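Local atomic coordinates of hydrogenase (NiFe) small subunit HydA (Allochromatium vinosum, PDB entry 3MYR), a protein that probably carries electrons through its iron-sulfur clusters as the small subunit of a nickel-iron hydrogenase, which catalyses the oxidation of hydrogen with an acceptor. Residues S10-T15 / H91-I96; G16-L21 / I71-I76; A52-R57 / S86-H91; V107-T112 / M130-L135; R3-W8 / L58-E63. All coordinates share one frame; numbering follows the deposited sequence.

Interaction 1: S10-T15 / H91-I96. With SF4 (iron/sulfur cluster), chain I.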
# COMPACT_ATOMS: atom_id res chain seq x y z
N SER A 10 13.67 4.08 -4.91
CA SER A 10 12.35 3.48 -5.23
C SER A 10 11.93 3.95 -6.61
O SER A 10 11.78 5.16 -6.82
CB SER A 10 11.31 3.98 -4.18
OG SER A 10 11.73 3.53 -2.92
N PHE A 11 11.77 3.05 -7.58
CA PHE A 11 11.52 3.54 -8.96
C PHE A 11 10.11 3.11 -9.43
O PHE A 11 9.10 3.52 -8.79
CB PHE A 11 12.68 3.01 -9.85
CG PHE A 11 14.03 3.69 -9.56
CD1 PHE A 11 14.11 5.07 -9.36
CD2 PHE A 11 15.22 2.96 -9.57
CE1 PHE A 11 15.35 5.73 -9.24
CE2 PHE A 11 16.47 3.60 -9.40
CZ PHE A 11 16.54 4.99 -9.23
N GLN A 12 9.99 2.12 -10.33
CA GLN A 12 8.63 1.68 -10.70
C GLN A 12 8.23 0.53 -9.78
O GLN A 12 8.18 -0.67 -10.21
CB GLN A 12 8.54 1.23 -12.16
CG GLN A 12 8.88 2.36 -13.17
CD GLN A 12 8.79 1.77 -14.56
OE1 GLN A 12 9.63 0.96 -14.93
NE2 GLN A 12 7.77 2.17 -15.34
N GLU A 13 8.00 0.85 -8.52
CA GLU A 13 7.71 -0.21 -7.55
C GLU A 13 6.26 -0.06 -7.06
O GLU A 13 5.60 1.01 -7.25
CB GLU A 13 8.65 -0.19 -6.35
CG GLU A 13 9.20 1.15 -5.96
CD GLU A 13 8.38 1.99 -4.97
OE1 GLU A 13 7.96 3.16 -5.33
OE2 GLU A 13 8.36 1.60 -3.77
N CYS A 14 5.81 -1.07 -6.30
CA CYS A 14 4.47 -0.96 -5.74
C CYS A 14 4.60 -0.74 -4.21
O CYS A 14 3.59 -0.60 -3.52
CB CYS A 14 3.72 -2.29 -6.10
SG CYS A 14 4.11 -3.70 -4.94
N THR A 15 5.85 -0.76 -3.71
CA THR A 15 6.23 -0.53 -2.30
C THR A 15 6.05 -1.82 -1.46
O THR A 15 6.41 -1.87 -0.29
CB THR A 15 5.60 0.78 -1.66
OG1 THR A 15 5.83 1.92 -2.53
CG2 THR A 15 6.23 1.12 -0.23
N HIS A 91 14.07 14.67 -12.41
CA HIS A 91 15.04 13.81 -13.10
C HIS A 91 14.46 12.41 -13.35
O HIS A 91 13.75 11.90 -12.50
CB HIS A 91 16.28 13.65 -12.25
CG HIS A 91 17.00 14.93 -12.02
ND1 HIS A 91 18.03 15.36 -12.83
CD2 HIS A 91 16.86 15.87 -11.05
CE1 HIS A 91 18.48 16.53 -12.39
NE2 HIS A 91 17.80 16.85 -11.31
N SER A 92 14.90 11.75 -14.43
CA SER A 92 14.40 10.44 -14.76
C SER A 92 14.99 9.44 -13.82
O SER A 92 16.08 9.62 -13.28
CB SER A 92 14.78 10.09 -16.21
OG SER A 92 16.19 9.94 -16.27
N ASN A 93 14.28 8.33 -13.60
CA ASN A 93 14.81 7.27 -12.76
C ASN A 93 16.15 6.81 -13.33
O ASN A 93 17.07 6.45 -12.56
CB ASN A 93 13.87 6.06 -12.77
CG ASN A 93 12.63 6.23 -11.85
OD1 ASN A 93 11.77 5.33 -11.83
ND2 ASN A 93 12.45 7.39 -11.24
N TYR A 94 16.25 6.73 -14.65
CA TYR A 94 17.48 6.19 -15.25
C TYR A 94 18.69 7.04 -14.88
O TYR A 94 19.77 6.54 -14.45
CB TYR A 94 17.35 6.13 -16.77
CG TYR A 94 18.65 5.71 -17.42
CD1 TYR A 94 19.09 4.39 -17.28
CD2 TYR A 94 19.53 6.66 -18.00
CE1 TYR A 94 20.30 3.95 -17.81
CE2 TYR A 94 20.77 6.23 -18.56
CZ TYR A 94 21.13 4.86 -18.46
OH TYR A 94 22.34 4.32 -18.93
N SER A 95 18.48 8.35 -14.98
CA SER A 95 19.55 9.31 -14.59
C SER A 95 19.97 9.16 -13.09
O SER A 95 21.17 9.16 -12.73
CB SER A 95 18.99 10.71 -14.83
OG SER A 95 19.95 11.61 -14.51
N ILE A 96 18.99 8.97 -12.22
CA ILE A 96 19.23 8.85 -10.77
C ILE A 96 19.94 7.51 -10.47
O ILE A 96 20.90 7.45 -9.71
CB ILE A 96 17.91 8.95 -9.97
CG1 ILE A 96 17.25 10.37 -10.16
CG2 ILE A 96 18.18 8.61 -8.47
CD1 ILE A 96 15.64 10.24 -10.00
FE1 SF4 I . 6.41 -7.23 -6.57
FE2 SF4 I . 8.36 -5.78 -5.19
FE3 SF4 I . 7.93 -5.38 -7.95
FE4 SF4 I . 6.03 -4.69 -5.74
S1 SF4 I . 8.18 -3.70 -6.31
S2 SF4 I . 5.68 -5.47 -7.82
S3 SF4 I . 6.28 -6.56 -4.46
S4 SF4 I . 8.64 -7.28 -6.97
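The loop that leads from strand 5-10 to the proximal [4Fe-4S] cluster packs here, through F11, on the start of helix 93-101. F11 and N93 run past each other in opposite directions. The amide of N93 lies obliquely to the phenyl ring, with the two planes 38° apart. N93 OD1 lies over the CB end of F11. S86 OG is the hydrogen-bond partner of that oxygen, which helps to set the turn of the amide. Farther out, I96 CG2 meets the rim of the ring near its plane, 4.0 Å from F11 CZ. The CG of F11 sits beside its own backbone N (chi1 -70°), and this carries the ring across to the helix. The helix start is capped by S92, whose OG accepts from S95 N at 3.1 Å. In the nickel-iron hydrogenase small subunit this loop supplies the first cysteine ligand of the cluster, C14. Its SG binds the cluster iron FE4 at 2.3 Å. E13 CB lies 3.5 Å from SF4 S1, a sulfur of the cluster. Q12, between F11 and E13, is the centre of an inverse gamma turn. Its side-chain amide bonds to S75 and T127, and to V38 of the large subunit.

Interaction 2: G16-L21 / I71-I76. With SF4 (iron/sulfur cluster), chain I.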
# COMPACT_ATOMS: atom_id res chain seq x y z
N GLY A 16 5.59 -2.90 -2.09
CA GLY A 16 5.65 -4.23 -1.47
C GLY A 16 6.99 -4.64 -0.90
O GLY A 16 7.05 -5.30 0.17
N CYS A 17 8.08 -4.25 -1.58
CA CYS A 17 9.38 -4.69 -1.10
C CYS A 17 9.77 -3.97 0.16
O CYS A 17 10.38 -4.55 1.06
CB CYS A 17 10.47 -4.58 -2.23
SG CYS A 17 10.08 -5.67 -3.66
N THR A 18 9.46 -2.66 0.25
CA THR A 18 9.71 -1.97 1.51
C THR A 18 8.81 -2.50 2.64
O THR A 18 9.27 -2.68 3.76
CB THR A 18 9.47 -0.39 1.31
OG1 THR A 18 10.62 0.09 0.60
CG2 THR A 18 9.31 0.31 2.69
N GLU A 19 7.54 -2.79 2.33
CA GLU A 19 6.65 -3.31 3.37
C GLU A 19 7.25 -4.61 3.84
O GLU A 19 7.24 -4.87 5.02
CB GLU A 19 5.20 -3.55 2.89
CG GLU A 19 4.51 -2.22 2.63
CD GLU A 19 3.93 -1.57 3.90
OE1 GLU A 19 3.37 -0.47 3.74
OE2 GLU A 19 3.93 -2.14 5.03
N SER A 20 7.71 -5.43 2.91
CA SER A 20 8.25 -6.74 3.28
C SER A 20 9.41 -6.53 4.29
O SER A 20 9.49 -7.16 5.36
CB SER A 20 8.78 -7.48 2.04
OG SER A 20 9.25 -8.74 2.45
N LEU A 21 10.34 -5.65 3.94
CA LEU A 21 11.46 -5.31 4.82
C LEU A 21 10.98 -4.96 6.25
O LEU A 21 11.61 -5.35 7.22
CB LEU A 21 12.22 -4.08 4.26
CG LEU A 21 13.32 -3.46 5.15
CD1 LEU A 21 14.50 -4.40 5.44
CD2 LEU A 21 13.81 -2.10 4.54
N ILE A 71 20.25 0.03 -2.39
CA ILE A 71 19.18 -0.97 -2.62
C ILE A 71 18.18 -0.34 -3.59
O ILE A 71 17.87 0.89 -3.48
CB ILE A 71 18.52 -1.33 -1.30
CG1 ILE A 71 19.64 -1.90 -0.36
CG2 ILE A 71 17.39 -2.33 -1.54
CD1 ILE A 71 19.15 -2.30 1.02
N VAL A 72 17.79 -1.09 -4.64
CA VAL A 72 16.84 -0.52 -5.63
C VAL A 72 15.60 -1.41 -5.59
O VAL A 72 15.70 -2.65 -5.68
CB VAL A 72 17.34 -0.60 -7.07
CG1 VAL A 72 16.29 -0.05 -8.04
CG2 VAL A 72 18.65 0.09 -7.23
N ASP A 73 14.46 -0.76 -5.54
CA ASP A 73 13.14 -1.35 -5.53
C ASP A 73 12.48 -0.87 -6.86
O ASP A 73 12.42 0.34 -7.09
CB ASP A 73 12.36 -0.70 -4.33
CG ASP A 73 11.16 -1.46 -4.03
OD1 ASP A 73 10.96 -2.42 -4.79
OD2 ASP A 73 10.37 -1.11 -3.13
N GLY A 74 11.88 -1.77 -7.67
CA GLY A 74 11.16 -1.34 -8.91
C GLY A 74 12.04 -1.40 -10.14
O GLY A 74 13.26 -1.28 -10.06
N SER A 75 11.41 -1.52 -11.30
CA SER A 75 12.09 -1.45 -12.59
C SER A 75 12.34 0.01 -12.95
O SER A 75 11.90 0.92 -12.25
CB SER A 75 11.25 -2.16 -13.68
OG SER A 75 9.99 -1.48 -13.75
N ILE A 76 13.17 0.22 -13.95
CA ILE A 76 13.55 1.55 -14.40
C ILE A 76 13.24 1.66 -15.91
O ILE A 76 13.70 0.81 -16.69
CB ILE A 76 15.07 1.70 -14.22
CG1 ILE A 76 15.44 1.44 -12.72
CG2 ILE A 76 15.56 3.10 -14.67
CD1 ILE A 76 15.99 -0.03 -12.43
FE1 SF4 I . 6.41 -7.23 -6.57
FE2 SF4 I . 8.36 -5.78 -5.19
FE3 SF4 I . 7.93 -5.38 -7.95
FE4 SF4 I . 6.03 -4.69 -5.74
S1 SF4 I . 8.18 -3.70 -6.31
S2 SF4 I . 5.68 -5.47 -7.82
S3 SF4 I . 6.28 -6.56 -4.46
S4 SF4 I . 8.64 -7.28 -6.97
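This is a buried contact beside the proximal [4Fe-4S] cluster, between the first turn of helix 16-23 and strand 69-77 of the central, mainly parallel sheet, just before the strand's break after D73. C17 is the second cysteine of a Cys-X-X-Cys pair that begins at C14. The carboxylate of D73 comes up against the CB of C17, with OD1 at 3.4 Å and OD2 at 3.6 Å. CG of D73 stands opposite its backbone N (chi1 -166°), and this sends the acid toward the helix and the cluster. OD2 also lies near the backbone N of T18, but at 3.8 Å this is only proximity. The side chains of T18 and D73 cross at about a right angle, and T18 OG1 has its hydrogen bond with H42. E13 brings a second carboxylate close to D73 OD2, so one of the two acids may hold a proton. At G74, in the break of the strand, phi is 94°, where a CB would press on the carbonyl O of D73. G16 CA comes within 3.8 Å of the cluster sulfur S3. C17 SG binds the cluster iron FE2 at 2.3 Å, while D73 OD1 stops 3.4 Å from the cluster sulfur S1.

Interaction 3: A52-R57 / S86-H91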
# COMPACT_ATOMS: atom_id res chain seq x y z
N ALA A 52 15.32 19.03 0.73
CA ALA A 52 16.02 18.57 1.92
C ALA A 52 16.25 17.04 1.82
O ALA A 52 17.23 16.52 2.31
CB ALA A 52 15.20 18.87 3.16
N ALA A 53 15.28 16.32 1.27
CA ALA A 53 15.42 14.88 1.09
C ALA A 53 16.49 14.56 0.02
O ALA A 53 17.35 13.72 0.26
CB ALA A 53 14.09 14.23 0.73
N GLU A 54 16.41 15.21 -1.14
CA GLU A 54 17.45 15.03 -2.17
C GLU A 54 18.87 15.37 -1.65
O GLU A 54 19.82 14.61 -1.90
CB GLU A 54 17.14 15.83 -3.44
CG GLU A 54 15.88 15.34 -4.14
CD GLU A 54 15.93 13.80 -4.33
OE1 GLU A 54 15.04 13.09 -3.78
OE2 GLU A 54 16.92 13.30 -4.92
N ALA A 55 18.99 16.44 -0.87
CA ALA A 55 20.30 16.83 -0.32
C ALA A 55 20.83 15.69 0.57
O ALA A 55 22.01 15.46 0.61
CB ALA A 55 20.22 18.19 0.45
N ALA A 56 19.95 14.93 1.25
CA ALA A 56 20.47 13.89 2.11
C ALA A 56 21.04 12.75 1.26
O ALA A 56 22.08 12.15 1.63
CB ALA A 56 19.35 13.35 3.07
N ARG A 57 20.39 12.42 0.14
CA ARG A 57 20.95 11.37 -0.70
C ARG A 57 22.33 11.82 -1.25
O ARG A 57 23.31 11.06 -1.23
CB ARG A 57 20.00 10.95 -1.84
CG ARG A 57 20.66 10.14 -2.92
CD ARG A 57 19.68 9.74 -4.04
NE ARG A 57 19.22 10.85 -4.86
CZ ARG A 57 19.88 11.34 -5.90
NH1 ARG A 57 19.39 12.40 -6.52
NH2 ARG A 57 21.04 10.81 -6.31
N SER A 86 8.93 8.07 -15.50
CA SER A 86 9.10 7.94 -14.03
C SER A 86 10.23 8.90 -13.67
O SER A 86 11.36 8.74 -14.15
CB SER A 86 9.54 6.52 -13.67
OG SER A 86 9.54 6.29 -12.24
N THR A 87 9.93 9.91 -12.86
CA THR A 87 10.96 10.92 -12.50
C THR A 87 10.81 11.18 -11.00
O THR A 87 9.74 10.84 -10.38
CB THR A 87 10.66 12.26 -13.28
OG1 THR A 87 9.39 12.73 -12.83
CG2 THR A 87 10.58 12.01 -14.80
N VAL A 88 11.87 11.72 -10.41
CA VAL A 88 11.84 12.22 -9.03
C VAL A 88 12.53 13.56 -9.05
O VAL A 88 13.58 13.68 -9.67
CB VAL A 88 12.64 11.29 -8.04
CG1 VAL A 88 12.62 11.88 -6.63
CG2 VAL A 88 12.02 9.86 -8.00
N ALA A 89 11.95 14.59 -8.40
CA ALA A 89 12.55 15.94 -8.41
C ALA A 89 12.92 16.44 -9.87
O ALA A 89 13.97 17.02 -10.09
CB ALA A 89 13.81 15.97 -7.49
N GLY A 90 12.12 16.07 -10.88
CA GLY A 90 12.42 16.50 -12.25
C GLY A 90 13.51 15.75 -12.98
O GLY A 90 13.89 16.17 -14.05
N HIS A 91 14.07 14.67 -12.41
CA HIS A 91 15.04 13.81 -13.10
C HIS A 91 14.46 12.41 -13.35
O HIS A 91 13.75 11.90 -12.50
CB HIS A 91 16.28 13.65 -12.25
CG HIS A 91 17.00 14.93 -12.02
ND1 HIS A 91 18.03 15.36 -12.83
CD2 HIS A 91 16.86 15.87 -11.05
CE1 HIS A 91 18.48 16.53 -12.39
NE2 HIS A 91 17.80 16.85 -11.31
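E54 lays its bent side chain over the end of a small hairpin, touching A89 with its CG and V88 with its carboxylate. E54 CG lies 4.0 Å from A89 CB, a methylene against a methyl. The chain then folds at chi2 (-50°), which brings OE1 to 3.9 Å from V88 CG1. E54 and V88 cross at a slant. Both meetings are van der Waals contacts. The polar work of the acid is done elsewhere. OE1 is hydrogen-bonded to Y41 OH. OE2 takes a salt bridge from R57 NH1, one turn further along helix 50-63, at 3.1 Å. The donor arrives nearly along the C-O axis of the acid, and OE2 lies 5° out of the guanidinium plane. A weak bond from R57 NE at 3.4 Å adds to the grip on OE2. The hairpin is a two-stranded antiparallel pair, 87-88 with 91-92, closed by a type I' turn from V88 to H91. H91 N bonds to V88 O at 3.0 Å, and V88 N bonds to H91 O at 2.8 Å. A89 and G90 fill the turn with positive phi. The same turn meets the large subunit, where D8 accepts from A89 N. R57 has a second acidic partner in E99 of helix 93-101.

Interaction 4: V107-T112 / M130-L135. With SF4 (iron/sulfur cluster), chain I.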
# COMPACT_ATOMS: atom_id res chain seq x y z
N VAL A 107 25.28 -3.01 -5.13
CA VAL A 107 23.87 -2.70 -5.37
C VAL A 107 23.06 -4.00 -5.14
O VAL A 107 23.38 -5.06 -5.66
CB VAL A 107 23.62 -2.26 -6.86
CG1 VAL A 107 22.19 -1.78 -7.06
CG2 VAL A 107 24.59 -1.15 -7.25
N ILE A 108 21.98 -3.88 -4.37
CA ILE A 108 21.06 -4.99 -4.24
C ILE A 108 19.81 -4.60 -4.94
O ILE A 108 19.23 -3.54 -4.65
CB ILE A 108 20.69 -5.19 -2.76
CG1 ILE A 108 21.94 -5.59 -1.99
CG2 ILE A 108 19.59 -6.26 -2.63
CD1 ILE A 108 21.66 -5.71 -0.45
N ALA A 109 19.41 -5.43 -5.91
CA ALA A 109 18.13 -5.28 -6.54
C ALA A 109 17.13 -6.15 -5.77
O ALA A 109 17.15 -7.39 -5.86
CB ALA A 109 18.23 -5.74 -8.06
N VAL A 110 16.25 -5.52 -5.02
CA VAL A 110 15.27 -6.24 -4.21
C VAL A 110 13.96 -6.32 -4.98
O VAL A 110 13.47 -5.31 -5.53
CB VAL A 110 15.11 -5.55 -2.82
CG1 VAL A 110 14.46 -4.18 -3.05
CG2 VAL A 110 14.05 -6.31 -1.97
N GLY A 111 13.39 -7.52 -5.06
CA GLY A 111 12.10 -7.68 -5.77
C GLY A 111 12.36 -8.10 -7.23
O GLY A 111 13.38 -7.72 -7.85
N THR A 112 11.44 -8.86 -7.77
CA THR A 112 11.51 -9.30 -9.14
C THR A 112 11.50 -8.12 -10.18
O THR A 112 12.10 -8.25 -11.23
CB THR A 112 10.35 -10.30 -9.44
OG1 THR A 112 10.49 -11.40 -8.55
CG2 THR A 112 10.40 -10.86 -10.90
N MET A 130 13.25 -1.69 -17.52
CA MET A 130 14.39 -2.63 -17.56
C MET A 130 14.82 -2.94 -16.12
O MET A 130 14.44 -2.21 -15.22
CB MET A 130 15.56 -1.93 -18.30
CG MET A 130 15.13 -1.75 -19.83
SD MET A 130 16.45 -1.24 -20.89
CE MET A 130 17.72 -2.48 -20.59
N SER A 131 15.67 -3.95 -15.95
CA SER A 131 16.14 -4.40 -14.63
C SER A 131 17.47 -3.70 -14.34
O SER A 131 18.12 -3.15 -15.24
CB SER A 131 16.44 -5.93 -14.70
OG SER A 131 17.53 -6.20 -15.61
N VAL A 132 17.88 -3.77 -13.09
CA VAL A 132 19.16 -3.21 -12.65
C VAL A 132 20.38 -3.82 -13.36
O VAL A 132 21.15 -3.08 -13.95
CB VAL A 132 19.27 -3.37 -11.10
CG1 VAL A 132 20.69 -2.99 -10.61
CG2 VAL A 132 18.19 -2.54 -10.47
N MET A 133 20.47 -5.17 -13.40
CA MET A 133 21.63 -5.86 -13.99
C MET A 133 21.78 -5.57 -15.49
O MET A 133 22.88 -5.51 -16.02
CB MET A 133 21.53 -7.37 -13.72
CG MET A 133 20.39 -8.05 -14.49
SD MET A 133 20.04 -9.79 -14.03
CE MET A 133 21.28 -10.64 -15.02
N ASP A 134 20.67 -5.35 -16.19
CA ASP A 134 20.75 -4.91 -17.59
C ASP A 134 21.31 -3.50 -17.76
O ASP A 134 21.98 -3.20 -18.73
CB ASP A 134 19.39 -5.01 -18.30
CG ASP A 134 19.00 -6.49 -18.62
OD1 ASP A 134 19.77 -7.43 -18.31
OD2 ASP A 134 17.89 -6.69 -19.10
N LEU A 135 21.04 -2.64 -16.81
CA LEU A 135 21.49 -1.25 -16.89
C LEU A 135 22.80 -0.94 -16.19
O LEU A 135 23.48 0.07 -16.51
CB LEU A 135 20.45 -0.37 -16.28
CG LEU A 135 19.21 0.07 -17.09
CD1 LEU A 135 19.10 0.04 -18.61
CD2 LEU A 135 17.91 0.27 -16.31
FE1 SF4 I . 6.41 -7.23 -6.57
FE2 SF4 I . 8.36 -5.78 -5.19
FE3 SF4 I . 7.93 -5.38 -7.95
FE4 SF4 I . 6.03 -4.69 -5.74
S1 SF4 I . 8.18 -3.70 -6.31
S2 SF4 I . 5.68 -5.47 -7.82
S3 SF4 I . 6.28 -6.56 -4.46
S4 SF4 I . 8.64 -7.28 -6.97
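V132 is the side chain on which both V107 and A109 rest. Its CG1 meets V107 CG1 at 4.0 Å, the two valines crossing at a slant. Its CB and CG2 both lie close to the methyl of A109, with A109 CB 4.0 Å from V132 CB. The branches of V132 are thus shared out, one methyl to each strand residue. CG1 of V132 stands opposite its backbone N (chi1 172°), which turns that methyl toward V107. V107 and A109 are two apart on strand 106-110 and face the same way. The contact is apolar and buried. Around it, V141 of the next strand and I76 of strand 69-77 also touch V132. This sets the short helix 132-135 against one face of the central sheet, whose mainly parallel strands and covering helices give the N-terminal part of the small subunit its flavodoxin-like, alpha/beta form. The helix starts at S131, the N-cap, whose OG accepts a weak bond from D134 N at 3.3 Å. On the other segment the strand runs on to the proximal [4Fe-4S] cluster. The CA of G111 comes within 3.7 Å of the cluster sulfur S4, and T112 N is 3.3 Å from the same sulfur. T112 OG1 is held by G146 N and C250 O. The cluster ligand C113 follows directly.

Interaction 5: R3-W8 / L58-E63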
# COMPACT_ATOMS: atom_id res chain seq x y z
N ARG A 3 28.46 3.81 11.07
CA ARG A 3 27.53 2.76 10.52
C ARG A 3 27.50 2.88 8.98
O ARG A 3 27.47 3.97 8.45
CB ARG A 3 26.10 2.83 11.10
CG ARG A 3 25.94 2.40 12.61
CD ARG A 3 24.51 2.77 13.09
NE ARG A 3 24.46 4.19 13.55
CZ ARG A 3 23.68 5.14 13.00
NH1 ARG A 3 22.92 4.84 11.96
NH2 ARG A 3 23.70 6.41 13.43
N PRO A 4 27.61 1.75 8.27
CA PRO A 4 27.77 1.83 6.82
C PRO A 4 26.52 2.43 6.18
O PRO A 4 25.38 2.12 6.57
CB PRO A 4 27.95 0.36 6.39
CG PRO A 4 27.58 -0.44 7.56
CD PRO A 4 27.84 0.39 8.78
N SER A 5 26.73 3.28 5.19
CA SER A 5 25.66 4.01 4.55
C SER A 5 24.84 3.19 3.54
O SER A 5 25.40 2.39 2.75
CB SER A 5 26.23 5.21 3.87
OG SER A 5 25.22 5.91 3.14
N VAL A 6 23.50 3.36 3.61
CA VAL A 6 22.57 2.67 2.71
C VAL A 6 21.61 3.66 2.04
O VAL A 6 21.01 4.51 2.71
CB VAL A 6 21.79 1.60 3.46
CG1 VAL A 6 20.73 0.99 2.50
CG2 VAL A 6 22.78 0.50 4.02
N ILE A 7 21.56 3.65 0.72
CA ILE A 7 20.67 4.50 -0.01
C ILE A 7 19.63 3.61 -0.71
O ILE A 7 20.00 2.68 -1.46
CB ILE A 7 21.40 5.28 -1.08
CG1 ILE A 7 22.31 6.34 -0.38
CG2 ILE A 7 20.34 6.12 -1.93
CD1 ILE A 7 23.25 7.08 -1.37
N TRP A 8 18.34 3.87 -0.43
CA TRP A 8 17.24 3.07 -0.93
C TRP A 8 16.59 3.85 -2.07
O TRP A 8 16.03 4.95 -1.83
CB TRP A 8 16.23 2.76 0.19
CG TRP A 8 15.22 1.75 -0.26
CD1 TRP A 8 14.21 1.94 -1.20
CD2 TRP A 8 15.09 0.39 0.18
NE1 TRP A 8 13.43 0.81 -1.29
CE2 TRP A 8 13.96 -0.16 -0.48
CE3 TRP A 8 15.77 -0.41 1.15
CZ2 TRP A 8 13.50 -1.46 -0.22
CZ3 TRP A 8 15.36 -1.71 1.32
CH2 TRP A 8 14.21 -2.21 0.66
N LEU A 58 22.41 13.06 -1.75
CA LEU A 58 23.66 13.55 -2.34
C LEU A 58 24.80 13.65 -1.30
O LEU A 58 25.95 13.36 -1.59
CB LEU A 58 23.46 14.92 -3.07
CG LEU A 58 22.41 14.86 -4.21
CD1 LEU A 58 22.14 16.30 -4.70
CD2 LEU A 58 22.92 14.01 -5.36
N GLN A 59 24.46 14.05 -0.08
CA GLN A 59 25.49 14.13 0.95
C GLN A 59 25.96 12.71 1.38
O GLN A 59 27.14 12.45 1.56
CB GLN A 59 24.94 14.90 2.14
CG GLN A 59 26.00 15.15 3.26
CD GLN A 59 25.39 15.67 4.57
OE1 GLN A 59 24.23 16.11 4.60
NE2 GLN A 59 26.16 15.60 5.65
N ALA A 60 25.04 11.77 1.46
CA ALA A 60 25.45 10.37 1.62
C ALA A 60 26.39 9.92 0.52
O ALA A 60 27.36 9.26 0.82
CB ALA A 60 24.21 9.42 1.73
N MET A 61 26.09 10.21 -0.73
CA MET A 61 26.95 9.76 -1.81
C MET A 61 28.34 10.45 -1.70
O MET A 61 29.36 9.80 -1.93
CB MET A 61 26.34 10.06 -3.17
CG MET A 61 25.07 9.20 -3.50
SD MET A 61 24.15 10.04 -4.80
CE MET A 61 25.40 10.25 -6.07
N ASP A 62 28.36 11.73 -1.32
CA ASP A 62 29.61 12.51 -1.18
C ASP A 62 30.51 11.96 -0.04
O ASP A 62 31.68 11.72 -0.24
CB ASP A 62 29.25 13.98 -0.91
CG ASP A 62 30.49 14.93 -0.91
OD1 ASP A 62 31.22 14.92 -1.92
OD2 ASP A 62 30.73 15.69 0.09
N GLU A 63 29.94 11.69 1.13
CA GLU A 63 30.71 11.35 2.30
C GLU A 63 31.11 9.90 2.39
O GLU A 63 32.01 9.57 3.13
CB GLU A 63 29.91 11.76 3.54
CG GLU A 63 29.72 13.28 3.49
CD GLU A 63 29.14 13.93 4.74
OE1 GLU A 63 29.29 15.18 4.85
OE2 GLU A 63 28.53 13.23 5.58
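I7 reaches from strand 5-10 to helix 50-63, and its tip meets both A60 and M61. Its CB points toward the helix. CG1 sits beside the backbone N (chi1 -70°) and comes to 4.2 Å from A60 CB. The chain then runs out extended (chi2 172°) to CD1, which does most of the touching. CD1 lies 4.0 Å from A60 CB and 3.5 Å from M61 CG. The side chains of I7 and M61 cross at about a right angle, so the end methyl of I7 abuts the middle of the methionine chain. Two residues back on the same side of the strand, S5 OG approaches A60 CB at 3.9 Å. This is a packing contact only, since the hydroxyl has its hydrogen bond with D40. The methyl of A60 thus faces both the serine hydroxyl and the end of the isoleucine. The small A60 is consistent with a close approach: the axes of strand 5-8 and helix 58-63 come to 9.2 Å. The two run at 142° to each other. A helix packed roughly antiparallel to the strands of a mainly parallel sheet is characteristic of three-layer alpha/beta folds such as the flavodoxin-like domain here.

From the N terminus, strand 5-10 opens interaction 5 and the loop after it opens interaction 1. Helix 16-23 then opens interaction 2, and helix 50-63 opens interaction 3. Interaction 5 closes first, on the end of that same helix. Interaction 2 closes next, at strand 69-77, so the two cross. Interaction 3 closes at the hairpin and crosses both. Interaction 1 closes last of these, at helix 93-101, and encloses interactions 2 and 3 while crossing interaction 5. Interaction 4 follows in series. Interactions 2, 4 and 5 share the central sheet through strands 5-10, 69-77 and 106-110. Interactions 1, 2 and 4 all border the proximal cluster.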